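Hemin degrading factor (Pseudomonas aeruginosa, PDB 4MF9) binds heme, probably traffics it inside the cell, and acts as a heme-degrading enzyme. Local coordinates at residues W239-D244 with R310-S315; T303-L308 with W323-P328. All blocks are in the same frame, centred on the assembly; numbering follows the deposited sequence.

Interaction 1. Residues W239-D244 with R310-S315; sequences WAERLD and RVRKPS. With HEM (protoporphyrin IX containing Fe), chain C.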
loop_
_atom_site.group_PDB
_atom_site.type_symbol
_atom_site.label_atom_id
_atom_site.label_comp_id
_atom_site.label_asym_id
_atom_site.label_seq_id
_atom_site.Cartn_x
_atom_site.Cartn_y
_atom_site.Cartn_z
ATOM N N TRP A 239 -21.401 -3.513 15.120
ATOM C CA TRP A 239 -20.763 -3.457 13.795
ATOM C C TRP A 239 -19.306 -2.987 13.876
ATOM O O TRP A 239 -18.474 -3.343 13.029
ATOM C CB TRP A 239 -21.536 -2.528 12.844
ATOM C CG TRP A 239 -22.961 -2.944 12.535
ATOM C CD1 TRP A 239 -24.098 -2.210 12.759
ATOM C CD2 TRP A 239 -23.398 -4.191 11.962
ATOM N NE1 TRP A 239 -25.214 -2.921 12.356
ATOM C CE2 TRP A 239 -24.813 -4.138 11.866
ATOM C CE3 TRP A 239 -22.734 -5.343 11.517
ATOM C CZ2 TRP A 239 -25.572 -5.195 11.341
ATOM C CZ3 TRP A 239 -23.495 -6.398 11.000
ATOM C CH2 TRP A 239 -24.903 -6.309 10.912
ATOM N N ALA A 240 -19.004 -2.163 14.875
ATOM C CA ALA A 240 -17.662 -1.583 14.987
ATOM C C ALA A 240 -17.383 -1.090 16.395
ATOM O O ALA A 240 -18.192 -0.356 16.966
ATOM C CB ALA A 240 -17.494 -0.450 13.994
ATOM N N GLU A 241 -16.234 -1.470 16.925
ATOM C CA GLU A 241 -15.802 -1.074 18.251
ATOM C C GLU A 241 -14.377 -0.589 18.252
ATOM O O GLU A 241 -13.574 -1.240 17.743
ATOM C CB GLU A 241 -15.855 -2.266 19.197
ATOM C CG GLU A 241 -17.156 -3.014 19.269
ATOM C CD GLU A 241 -17.085 -4.209 20.224
ATOM O OE1 GLU A 241 -17.612 -4.112 21.298
ATOM O OE2 GLU A 241 -16.528 -5.217 19.923
ATOM N N ARG A 242 -14.105 0.512 18.883
ATOM C CA ARG A 242 -12.723 0.991 19.048
ATOM C C ARG A 242 -11.907 0.135 20.008
ATOM O O ARG A 242 -12.399 -0.294 20.989
ATOM C CB ARG A 242 -12.687 2.446 19.435
ATOM C CG ARG A 242 -11.506 3.240 18.909
ATOM C CD ARG A 242 -11.725 4.684 19.244
ATOM N NE ARG A 242 -10.662 5.569 18.900
ATOM C CZ ARG A 242 -9.861 6.136 19.774
ATOM N NH1 ARG A 242 -10.007 5.864 21.030
ATOM N NH2 ARG A 242 -8.903 6.944 19.408
ATOM N N LEU A 243 -10.656 -0.076 19.675
ATOM C CA LEU A 243 -9.733 -0.882 20.461
ATOM C C LEU A 243 -8.530 -0.073 20.942
ATOM O O LEU A 243 -8.175 0.959 20.356
ATOM C CB LEU A 243 -9.224 -2.062 19.633
ATOM C CG LEU A 243 -10.280 -2.973 19.028
ATOM C CD1 LEU A 243 -9.625 -3.977 18.092
ATOM C CD2 LEU A 243 -11.094 -3.681 20.116
ATOM N N ASP A 244 -7.886 -0.538 21.993
ATOM C CA ASP A 244 -6.695 0.122 22.461
ATOM C C ASP A 244 -5.658 0.015 21.323
ATOM O O ASP A 244 -5.447 -0.992 20.834
ATOM C CB ASP A 244 -6.179 -0.577 23.697
ATOM C CG ASP A 244 -4.944 0.069 24.242
ATOM O OD1 ASP A 244 -5.082 0.855 25.164
ATOM O OD2 ASP A 244 -3.886 -0.223 23.751
ATOM N N ARG A 310 -12.209 -2.734 15.575
ATOM C CA ARG A 310 -12.708 -4.009 15.178
ATOM C C ARG A 310 -14.002 -3.778 14.355
ATOM O O ARG A 310 -14.862 -3.135 14.799
ATOM C CB ARG A 310 -13.008 -4.918 16.360
ATOM C CG ARG A 310 -13.761 -6.178 16.074
ATOM C CD ARG A 310 -13.796 -7.183 17.251
ATOM N NE ARG A 310 -14.129 -6.557 18.516
ATOM C CZ ARG A 310 -13.451 -6.699 19.645
ATOM N NH1 ARG A 310 -12.373 -7.465 19.703
ATOM N NH2 ARG A 310 -13.871 -6.101 20.728
ATOM N N VAL A 311 -14.087 -4.347 13.176
ATOM C CA VAL A 311 -15.232 -4.063 12.303
ATOM C C VAL A 311 -15.855 -5.361 11.825
ATOM O O VAL A 311 -15.128 -6.305 11.497
ATOM C CB VAL A 311 -14.799 -3.244 11.067
ATOM C CG1 VAL A 311 -16.016 -2.853 10.201
ATOM C CG2 VAL A 311 -14.036 -2.000 11.492
ATOM N N ARG A 312 -17.179 -5.408 11.774
ATOM C CA ARG A 312 -17.895 -6.547 11.295
ATOM C C ARG A 312 -18.867 -6.132 10.175
ATOM O O ARG A 312 -19.679 -5.267 10.362
ATOM C CB ARG A 312 -18.611 -7.326 12.405
ATOM C CG ARG A 312 -17.956 -7.347 13.767
ATOM C CD ARG A 312 -18.805 -8.067 14.813
ATOM N NE ARG A 312 -18.105 -8.176 16.052
ATOM C CZ ARG A 312 -18.124 -7.265 16.990
ATOM N NH1 ARG A 312 -18.849 -6.192 16.846
ATOM N NH2 ARG A 312 -17.397 -7.434 18.063
ATOM N N LYS A 313 -18.747 -6.751 9.034
ATOM C CA LYS A 313 -19.576 -6.450 7.897
ATOM C C LYS A 313 -20.291 -7.718 7.379
ATOM O O LYS A 313 -19.686 -8.704 7.171
ATOM C CB LYS A 313 -18.751 -5.821 6.767
ATOM C CG LYS A 313 -17.759 -4.757 7.139
ATOM C CD LYS A 313 -17.202 -4.025 5.927
ATOM C CE LYS A 313 -15.763 -4.427 5.670
ATOM N NZ LYS A 313 -14.738 -3.700 6.438
ATOM N N PRO A 314 -21.595 -7.652 7.196
ATOM C CA PRO A 314 -22.345 -8.750 6.611
ATOM C C PRO A 314 -21.940 -8.898 5.147
ATOM O O PRO A 314 -21.471 -7.983 4.582
ATOM C CB PRO A 314 -23.798 -8.287 6.652
ATOM C CG PRO A 314 -23.811 -7.001 7.248
ATOM C CD PRO A 314 -22.437 -6.484 7.406
ATOM N N SER A 315 -22.144 -10.081 4.606
ATOM C CA SER A 315 -21.877 -10.320 3.196
ATOM C C SER A 315 -22.568 -11.622 2.813
ATOM O O SER A 315 -23.032 -12.359 3.688
ATOM C CB SER A 315 -20.370 -10.428 2.935
ATOM O OG SER A 315 -19.859 -11.680 3.360
HETATM C CHA HEM C . -11.141 -7.513 0.465
HETATM C CHB HEM C . -10.335 -11.276 -2.295
HETATM C CHC HEM C . -10.669 -8.441 -6.165
HETATM C CHD HEM C . -10.290 -4.638 -3.281
HETATM C C1A HEM C . -10.977 -8.798 0.034
HETATM C C2A HEM C . -11.034 -9.961 0.854
HETATM C C3A HEM C . -10.831 -10.997 0.074
HETATM C C4A HEM C . -10.600 -10.491 -1.205
HETATM C CMA HEM C . -10.788 -12.430 0.524
HETATM C CAA HEM C . -11.312 -10.056 2.312
HETATM C CBA HEM C . -12.391 -11.076 2.757
HETATM C CGA HEM C . -13.711 -10.525 2.356
HETATM O O1A HEM C . -14.556 -11.227 1.808
HETATM O O2A HEM C . -13.911 -9.362 2.584
HETATM C C1B HEM C . -10.388 -10.762 -3.584
HETATM C C2B HEM C . -10.275 -11.641 -4.671
HETATM C C3B HEM C . -10.373 -10.899 -5.783
HETATM C C4B HEM C . -10.543 -9.502 -5.325
HETATM C CMB HEM C . -10.121 -13.130 -4.588
HETATM C CAB HEM C . -10.319 -11.494 -7.152
HETATM C CBB HEM C . -9.884 -10.900 -8.220
HETATM C C1C HEM C . -10.612 -7.162 -5.751
HETATM C C2C HEM C . -10.714 -6.058 -6.572
HETATM C C3C HEM C . -10.612 -4.963 -5.770
HETATM C C4C HEM C . -10.436 -5.397 -4.426
HETATM C CMC HEM C . -10.923 -6.072 -8.056
HETATM C CAC HEM C . -10.657 -3.593 -6.224
HETATM C CBC HEM C . -10.329 -2.680 -5.358
HETATM C C1D HEM C . -10.519 -5.108 -1.982
HETATM C C2D HEM C . -10.622 -4.242 -0.768
HETATM C C3D HEM C . -10.873 -5.063 0.248
HETATM C C4D HEM C . -10.912 -6.411 -0.330
HETATM C CMD HEM C . -10.494 -2.740 -0.634
HETATM C CAD HEM C . -11.054 -4.664 1.689
HETATM C CBD HEM C . -12.544 -4.697 2.027
HETATM C CGD HEM C . -13.040 -4.024 3.270
HETATM O O1D HEM C . -13.744 -4.705 3.985
HETATM O O2D HEM C . -12.812 -2.861 3.564
HETATM N NA HEM C . -10.698 -9.145 -1.234
HETATM N NB HEM C . -10.555 -9.495 -3.994
HETATM N NC HEM C . -10.458 -6.733 -4.499
HETATM N ND HEM C . -10.692 -6.378 -1.648
HETATM FE FE HEM C . -10.673 -7.832 -2.773
#

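Interaction 2. Residues T303-L308 with W323-P328; sequences TGIAEL and WEAFDP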
loop_
_atom_site.group_PDB
_atom_site.type_symbol
_atom_site.label_atom_id
_atom_site.label_comp_id
_atom_site.label_asym_id
_atom_site.label_seq_id
_atom_site.Cartn_x
_atom_site.Cartn_y
_atom_site.Cartn_z
ATOM N N THR A 303 3.335 4.371 16.407
ATOM C CA THR A 303 3.049 5.708 16.929
ATOM C C THR A 303 2.193 6.544 15.992
ATOM O O THR A 303 1.650 7.575 16.387
ATOM C CB THR A 303 4.351 6.468 17.220
ATOM O OG1 THR A 303 5.323 6.115 16.231
ATOM C CG2 THR A 303 4.884 6.086 18.594
ATOM N N GLY A 304 2.073 6.102 14.745
ATOM C CA GLY A 304 1.302 6.840 13.761
ATOM C C GLY A 304 -0.160 6.461 13.810
ATOM O O GLY A 304 -1.003 7.135 13.201
ATOM N N ILE A 305 -0.451 5.386 14.543
ATOM C CA ILE A 305 -1.820 4.873 14.697
ATOM C C ILE A 305 -2.632 5.736 15.647
ATOM O O ILE A 305 -2.329 5.812 16.836
ATOM C CB ILE A 305 -1.825 3.430 15.246
ATOM C CG1 ILE A 305 -1.116 2.484 14.277
ATOM C CG2 ILE A 305 -3.253 2.944 15.460
ATOM C CD1 ILE A 305 -1.017 1.045 14.794
ATOM N N ALA A 306 -3.670 6.382 15.128
ATOM C CA ALA A 306 -4.526 7.227 15.953
ATOM C C ALA A 306 -5.749 6.473 16.466
ATOM O O ALA A 306 -6.173 6.688 17.600
ATOM C CB ALA A 306 -4.958 8.447 15.199
ATOM N N GLU A 307 -6.336 5.626 15.619
ATOM C CA GLU A 307 -7.500 4.821 16.013
ATOM C C GLU A 307 -7.378 3.402 15.497
ATOM O O GLU A 307 -6.820 3.158 14.419
ATOM C CB GLU A 307 -8.805 5.395 15.464
ATOM C CG GLU A 307 -9.003 6.872 15.638
ATOM C CD GLU A 307 -10.181 7.390 14.833
ATOM O OE1 GLU A 307 -11.192 6.655 14.677
ATOM O OE2 GLU A 307 -10.089 8.540 14.362
ATOM N N LEU A 308 -7.929 2.473 16.268
ATOM C CA LEU A 308 -7.908 1.060 15.934
ATOM C C LEU A 308 -9.312 0.510 16.159
ATOM O O LEU A 308 -9.864 0.620 17.271
ATOM C CB LEU A 308 -6.913 0.312 16.832
ATOM C CG LEU A 308 -6.836 -1.163 16.436
ATOM C CD1 LEU A 308 -6.365 -1.280 14.956
ATOM C CD2 LEU A 308 -5.951 -1.954 17.371
ATOM N N TRP A 323 -9.740 -5.867 11.498
ATOM C CA TRP A 323 -9.240 -4.770 12.320
ATOM C C TRP A 323 -8.709 -3.709 11.366
ATOM O O TRP A 323 -8.029 -4.035 10.389
ATOM C CB TRP A 323 -8.103 -5.241 13.230
ATOM C CG TRP A 323 -8.565 -6.002 14.443
ATOM C CD1 TRP A 323 -9.725 -6.718 14.581
ATOM C CD2 TRP A 323 -7.880 -6.104 15.693
ATOM N NE1 TRP A 323 -9.789 -7.274 15.843
ATOM C CE2 TRP A 323 -8.666 -6.911 16.541
ATOM C CE3 TRP A 323 -6.661 -5.605 16.171
ATOM C CZ2 TRP A 323 -8.284 -7.217 17.843
ATOM C CZ3 TRP A 323 -6.284 -5.911 17.467
ATOM C CH2 TRP A 323 -7.094 -6.712 18.289
ATOM N N GLU A 324 -9.035 -2.448 11.640
ATOM C CA GLU A 324 -8.671 -1.340 10.766
ATOM C C GLU A 324 -8.009 -0.236 11.595
ATOM O O GLU A 324 -8.585 0.277 12.556
ATOM C CB GLU A 324 -9.914 -0.856 9.992
ATOM C CG GLU A 324 -10.605 -2.026 9.277
ATOM C CD GLU A 324 -11.762 -1.642 8.379
ATOM O OE1 GLU A 324 -12.068 -0.436 8.244
ATOM O OE2 GLU A 324 -12.365 -2.571 7.801
ATOM N N ALA A 325 -6.773 0.093 11.231
ATOM C CA ALA A 325 -6.000 1.119 11.928
ATOM C C ALA A 325 -5.953 2.382 11.070
ATOM O O ALA A 325 -5.714 2.320 9.858
ATOM C CB ALA A 325 -4.611 0.612 12.206
ATOM N N PHE A 326 -6.175 3.518 11.672
ATOM C CA PHE A 326 -6.195 4.788 11.028
ATOM C C PHE A 326 -5.198 5.786 11.627
ATOM O O PHE A 326 -4.941 5.754 12.802
ATOM C CB PHE A 326 -7.554 5.409 11.117
ATOM C CG PHE A 326 -8.653 4.536 10.562
ATOM C CD1 PHE A 326 -9.245 3.570 11.325
ATOM C CD2 PHE A 326 -9.077 4.692 9.270
ATOM C CE1 PHE A 326 -10.261 2.804 10.836
ATOM C CE2 PHE A 326 -10.071 3.907 8.756
ATOM C CZ PHE A 326 -10.645 2.949 9.532
ATOM N N ASP A 327 -4.683 6.664 10.787
ATOM C CA ASP A 327 -3.865 7.790 11.214
ATOM C C ASP A 327 -4.710 8.994 11.641
ATOM O O ASP A 327 -5.903 8.901 11.541
ATOM C CB ASP A 327 -2.856 8.164 10.150
ATOM C CG ASP A 327 -3.469 8.736 8.937
ATOM O OD1 ASP A 327 -4.561 9.256 8.959
ATOM O OD2 ASP A 327 -2.798 8.696 7.936
ATOM N N PRO A 328 -4.088 10.098 12.025
ATOM C CA PRO A 328 -4.813 11.269 12.454
ATOM C C PRO A 328 -5.612 11.919 11.353
ATOM O O PRO A 328 -6.360 12.763 11.670
ATOM C CB PRO A 328 -3.724 12.204 12.980
ATOM C CG PRO A 328 -2.751 11.306 13.555
ATOM C CD PRO A 328 -2.760 10.063 12.670
HETATM O O HOH W 1 -8.174 9.347 12.878
#

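Interaction 1. Residues W239-D244 with R310-S315
Glu241 and Arg310 face each other as the hydrogen-bonded pair where edge strand 240-243 joins strand 307-313 antiparallel, in one of the two large antiparallel sheets of this HemS-family protein. Their backbones bond reciprocally, and on the same face of the sheet a salt-bridge network gathers on one oxygen. Glu241 OE2 accepts from Arg310 NE at 3.1 Å and Arg310 NH2 at 2.9 Å, a side-on grip, while Arg312 NH2 reaches the same oxygen at 3.0 Å. NE meets it on the anti side; Arg310 NH2 and Arg312 NH2 stand well out of the carboxylate plane, on opposite sides of it, and the planes of carboxylate and Arg310 guanidinium lie 47° apart. Arg310 gets there because its chain, otherwise extended, bends at chi3 (47°). Arginine suits both sites, since each guanidinium has further N-H groups to spend: Arg310 NH1 on the carbonyls of Ala354 and Phe357, Arg312 NH2 on Glu355. Leu243 CD2 lies over one guanidinium face of Arg310, offset toward the rim, an apolar methyl against the flat cation. Ala240, small and buried, pairs with Val311 on the reverse face. At the end of the strand sits heme-binding Lys313. Just past it, Trp239 CZ3 rests 3.7 Å from Pro314 CD.

Interaction 2. Residues T303-L308 with W323-P328
Phe326 O takes two backbone donors, Ala306 N at 2.7 Å and Glu307 N at 3.1 Å, so two residues of 303-308 stand against one of 323-328. Ala306 N lies in the carbonyl plane, whereas Glu307 N is tilted 28° from it. Phe326 N returns a nearly straight bond to Glu307 O. The tight part lies on the face of Leu308 and Ala325, a non-hydrogen-bonded pair. Leu308 has CG anti to the backbone N (chi1 -177°), and chi2 (60°) then sets its methyls: CD1 lies 3.8 Å from Ala325 CB and CD2 3.9 Å from Trp323 CE3. A branched leucine can thus fill against two neighbours, and alanine's single methyl meets CD1; Leu248 of helix 247-258 also touches Leu308. Trp323 ties its indole NE1 to Ala354 O. Toward exposed Pro328 the contact is partly water-bridged, with Ala306 CB still touching Pro328 CD. There a water donates to Glu307 OE2 (2.6 Å) and to Asp327 O, while Glu307 OE1 accepts from Trp309 NE1. On the Phe326 side of the sheet, Arg228, Thr229 and Leu232 of helix 228-235 touch the Phe326 side chain. The doubled donors at Phe326 O are those of a classic beta bulge, here at the open end of an antiparallel hairpin.

From the N terminus, segment 239-244 comes first and waits through helix 247-258 and several strands until 310-315 closes interaction 1, a loop of 65 residues. Just before that closure the chain passes 303-308, whose partner 323-328 arrives only 14 residues on, after the hairpin turn; the two contacts therefore cross rather than nest. Strand 307-313 is common to both, with edge strand 240-243 on one flank and strand 320-326 on the other, so three neighbouring strands of one sheet are joined. Leu243 N probably bonds to Leu308 O, and the Lys313-Glu324 salt bridge links the hairpin's two strands beside the heme, where Glu324 also pairs with heme-binding Arg228.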